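Local atomic coordinates of glutamate racemase (Bacillus anthracis, PDB entry 2DWU), a protein that belongs to the Asp/Glu/hydantoin racemase family and folds into alpha/beta domains, each with a parallel sheet. Residues E53-V58 and L85-E90. Sequence-based numbering, arbitrary orientation.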
ATOM      1  N   GLU B  53      29.249  -1.656 -11.920  1.00 15.86           N
ATOM      2  CA  GLU B  53      29.751  -2.527 -10.875  1.00 14.31           C
ATOM      3  C   GLU B  53      28.618  -3.055 -10.004  1.00 14.19           C
ATOM      4  O   GLU B  53      28.553  -4.256  -9.695  1.00 14.04           O
ATOM      5  CB  GLU B  53      30.747  -1.767 -10.012  1.00 17.28           C
ATOM      6  CG  GLU B  53      31.397  -2.602  -8.938  1.00 20.01           C
ATOM      7  CD  GLU B  53      32.664  -1.958  -8.402  1.00 21.78           C
ATOM      8  OE1 GLU B  53      33.770  -2.347  -8.839  1.00 24.49           O
ATOM      9  OE2 GLU B  53      32.558  -1.059  -7.549  1.00 19.74           O
ATOM     10  N   VAL B  54      27.741  -2.154  -9.574  1.00 12.53           N
ATOM     11  CA  VAL B  54      26.630  -2.580  -8.732  1.00 11.11           C
ATOM     12  C   VAL B  54      25.792  -3.622  -9.454  1.00 12.68           C
ATOM     13  O   VAL B  54      25.406  -4.622  -8.854  1.00 11.97           O
ATOM     14  CB  VAL B  54      25.742  -1.393  -8.341  1.00 10.40           C
ATOM     15  CG1 VAL B  54      24.462  -1.889  -7.687  1.00 10.39           C
ATOM     16  CG2 VAL B  54      26.495  -0.495  -7.385  1.00 12.10           C
ATOM     17  N   GLN B  55      25.502  -3.397 -10.736  1.00 12.65           N
ATOM     18  CA  GLN B  55      24.699  -4.369 -11.475  1.00 13.21           C
ATOM     19  C   GLN B  55      25.370  -5.741 -11.484  1.00 12.92           C
ATOM     20  O   GLN B  55      24.701  -6.773 -11.322  1.00 12.91           O
ATOM     21  CB  GLN B  55      24.478  -3.930 -12.918  1.00 13.33           C
ATOM     22  CG  GLN B  55      23.607  -2.709 -13.090  1.00 18.52           C
ATOM     23  CD  GLN B  55      23.330  -2.400 -14.554  1.00 23.02           C
ATOM     24  OE1 GLN B  55      24.248  -2.390 -15.379  1.00 26.38           O
ATOM     25  NE2 GLN B  55      22.069  -2.147 -14.883  1.00 23.74           N
ATOM     26  N   SER B  56      26.688  -5.775 -11.669  0.50 13.27           N
ATOM     27  CA  SER B  56      27.382  -7.065 -11.700  0.50 12.78           C
ATOM     28  C   SER B  56      27.295  -7.765 -10.347  0.50 12.72           C
ATOM     29  O   SER B  56      27.077  -8.974 -10.291  0.50 14.01           O
ATOM     30  CB  SER B  56      28.849  -6.898 -12.124  0.50 13.23           C
ATOM     31  OG  SER B  56      29.630  -6.253 -11.135  0.50 14.09           O
ATOM     32  N   PHE B  57      27.458  -7.013  -9.258  1.00 11.90           N
ATOM     33  CA  PHE B  57      27.362  -7.603  -7.919  1.00 11.37           C
ATOM     34  C   PHE B  57      25.957  -8.130  -7.612  1.00 11.10           C
ATOM     35  O   PHE B  57      25.798  -9.153  -6.928  1.00 12.39           O
ATOM     36  CB  PHE B  57      27.705  -6.582  -6.821  1.00 10.95           C
ATOM     37  CG  PHE B  57      29.104  -6.038  -6.885  1.00 12.58           C
ATOM     38  CD1 PHE B  57      30.081  -6.628  -7.680  1.00 12.96           C
ATOM     39  CD2 PHE B  57      29.454  -4.954  -6.080  1.00 11.55           C
ATOM     40  CE1 PHE B  57      31.399  -6.146  -7.670  1.00 13.41           C
ATOM     41  CE2 PHE B  57      30.771  -4.466  -6.062  1.00 12.57           C
ATOM     42  CZ  PHE B  57      31.736  -5.074  -6.863  1.00 13.23           C
ATOM     43  N   VAL B  58      24.939  -7.395  -8.047  1.00 11.61           N
ATOM     44  CA  VAL B  58      23.563  -7.805  -7.803  1.00  9.66           C
ATOM     45  C   VAL B  58      23.278  -9.095  -8.571  1.00 11.29           C
ATOM     46  O   VAL B  58      22.652 -10.014  -8.040  1.00 12.01           O
ATOM     47  CB  VAL B  58      22.585  -6.696  -8.224  1.00 11.94           C
ATOM     48  CG1 VAL B  58      21.146  -7.235  -8.256  1.00 12.59           C
ATOM     49  CG2 VAL B  58      22.697  -5.512  -7.221  1.00 10.62           C
ATOM     50  N   LEU B  85      17.129  -2.695 -11.061  1.00 12.07           N
ATOM     51  CA  LEU B  85      15.760  -3.208 -11.067  1.00 12.28           C
ATOM     52  C   LEU B  85      15.214  -3.537 -12.461  1.00 14.39           C
ATOM     53  O   LEU B  85      14.661  -4.621 -12.662  1.00 15.64           O
ATOM     54  CB  LEU B  85      14.797  -2.252 -10.352  1.00 13.99           C
ATOM     55  CG  LEU B  85      13.370  -2.828 -10.207  1.00 15.04           C
ATOM     56  CD1 LEU B  85      13.334  -4.071  -9.343  1.00 16.76           C
ATOM     57  CD2 LEU B  85      12.479  -1.742  -9.595  1.00 16.59           C
ATOM     58  N   ALA B  86      15.386  -2.629 -13.411  1.00 15.66           N
ATOM     59  CA  ALA B  86      14.881  -2.872 -14.763  1.00 17.00           C
ATOM     60  C   ALA B  86      15.531  -4.101 -15.378  1.00 17.33           C
ATOM     61  O   ALA B  86      14.853  -4.923 -16.008  1.00 18.71           O
ATOM     62  CB  ALA B  86      15.131  -1.651 -15.654  1.00 19.31           C
ATOM     63  N   ALA B  87      16.836  -4.230 -15.187  1.00 16.47           N
ATOM     64  CA  ALA B  87      17.567  -5.366 -15.746  1.00 17.63           C
ATOM     65  C   ALA B  87      17.080  -6.686 -15.160  1.00 17.86           C
ATOM     66  O   ALA B  87      16.943  -7.692 -15.873  1.00 18.76           O
ATOM     67  CB  ALA B  87      19.044  -5.198 -15.490  1.00 16.71           C
ATOM     68  N   LEU B  88      16.816  -6.684 -13.858  1.00 15.84           N
ATOM     69  CA  LEU B  88      16.340  -7.882 -13.180  1.00 15.98           C
ATOM     70  C   LEU B  88      14.927  -8.273 -13.601  1.00 17.08           C
ATOM     71  O   LEU B  88      14.646  -9.449 -13.823  1.00 16.04           O
ATOM     72  CB  LEU B  88      16.372  -7.687 -11.659  1.00 17.33           C
ATOM     73  CG  LEU B  88      17.748  -7.660 -10.997  1.00 17.08           C
ATOM     74  CD1 LEU B  88      17.598  -7.269  -9.531  1.00 17.37           C
ATOM     75  CD2 LEU B  88      18.408  -9.013 -11.129  1.00 18.66           C
ATOM     76  N   GLN B  89      14.039  -7.292 -13.711  1.00 16.70           N
ATOM     77  CA  GLN B  89      12.661  -7.576 -14.074  1.00 18.90           C
ATOM     78  C   GLN B  89      12.598  -8.145 -15.481  1.00 21.43           C
ATOM     79  O   GLN B  89      11.735  -8.971 -15.780  1.00 21.72           O
ATOM     80  CB  GLN B  89      11.809  -6.312 -13.950  1.00 18.65           C
ATOM     81  CG  GLN B  89      11.721  -5.847 -12.499  1.00 17.78           C
ATOM     82  CD  GLN B  89      10.826  -4.640 -12.301  1.00 16.54           C
ATOM     83  OE1 GLN B  89      10.812  -3.716 -13.123  1.00 16.03           O
ATOM     84  NE2 GLN B  89      10.090  -4.629 -11.187  1.00 14.78           N
ATOM     85  N   GLU B  90      13.527  -7.720 -16.324  1.00 23.58           N
ATOM     86  CA  GLU B  90      13.585  -8.214 -17.694  1.00 26.86           C
ATOM     87  C   GLU B  90      14.134  -9.642 -17.708  1.00 26.49           C
ATOM     88  O   GLU B  90      13.584 -10.525 -18.371  1.00 28.23           O
ATOM     89  CB  GLU B  90      14.496  -7.311 -18.533  1.00 30.60           C
ATOM     90  CG  GLU B  90      14.547  -7.626 -20.033  1.00 36.82           C
ATOM     91  CD  GLU B  90      15.127  -9.001 -20.358  1.00 40.35           C
ATOM     92  OE1 GLU B  90      16.229  -9.333 -19.854  1.00 42.42           O
ATOM     93  OE2 GLU B  90      14.481  -9.750 -21.134  1.00 42.54           O
TER
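Gln55 and Val58 of helix 51-65 reach across to Ala87 and Leu88 of helix 78-91. Only the NE2 end of Gln55 comes near Ala87. Along the side chain, CB, CG, CD and OE1 all stay beyond contact with Ala87. CD stands anti to CA (chi2 -175°), which extends the chain and brings the amide end nearer helix 78-91. The tip, NE2, comes to 4.3 Å of Ala87 CB, a loose contact. The stronger tie of this amide is a hydrogen bond from NE2 to Ala83 O, one turn before Ala87. The helix is kinked here. The N atoms of Ala86 and Ala87 make no bond to the preceding turn, and Ala83 O accepts the N-H of Gln55 NE2.

One turn along helix 51-65, the contact becomes apolar. Val58 CG1 meets Leu88 CD1 at 3.8 Å, methyl to methyl. The valine puts CG1 anti to its backbone N (chi1 168°). Both side chains are buried. Val58 also packs on Ala80 and Thr84, and Leu88 on Phe59 and Val62, so the apolar seam continues along both helices.

The backbones stay well apart, with Gln55 CA 8.4 Å from Ala87 CA. Helix 51-65 links strands 35-39 and 70-75; helix 78-91 links strands 70-75 and 96-98. Both belong to beta-alpha-beta units of the six-stranded parallel sheet. Helix 78-91 starts in the D-glutamic acid pocket, at Asn78 and Thr79. Such side-by-side helix packing is typical of alpha/beta folds with parallel sheets.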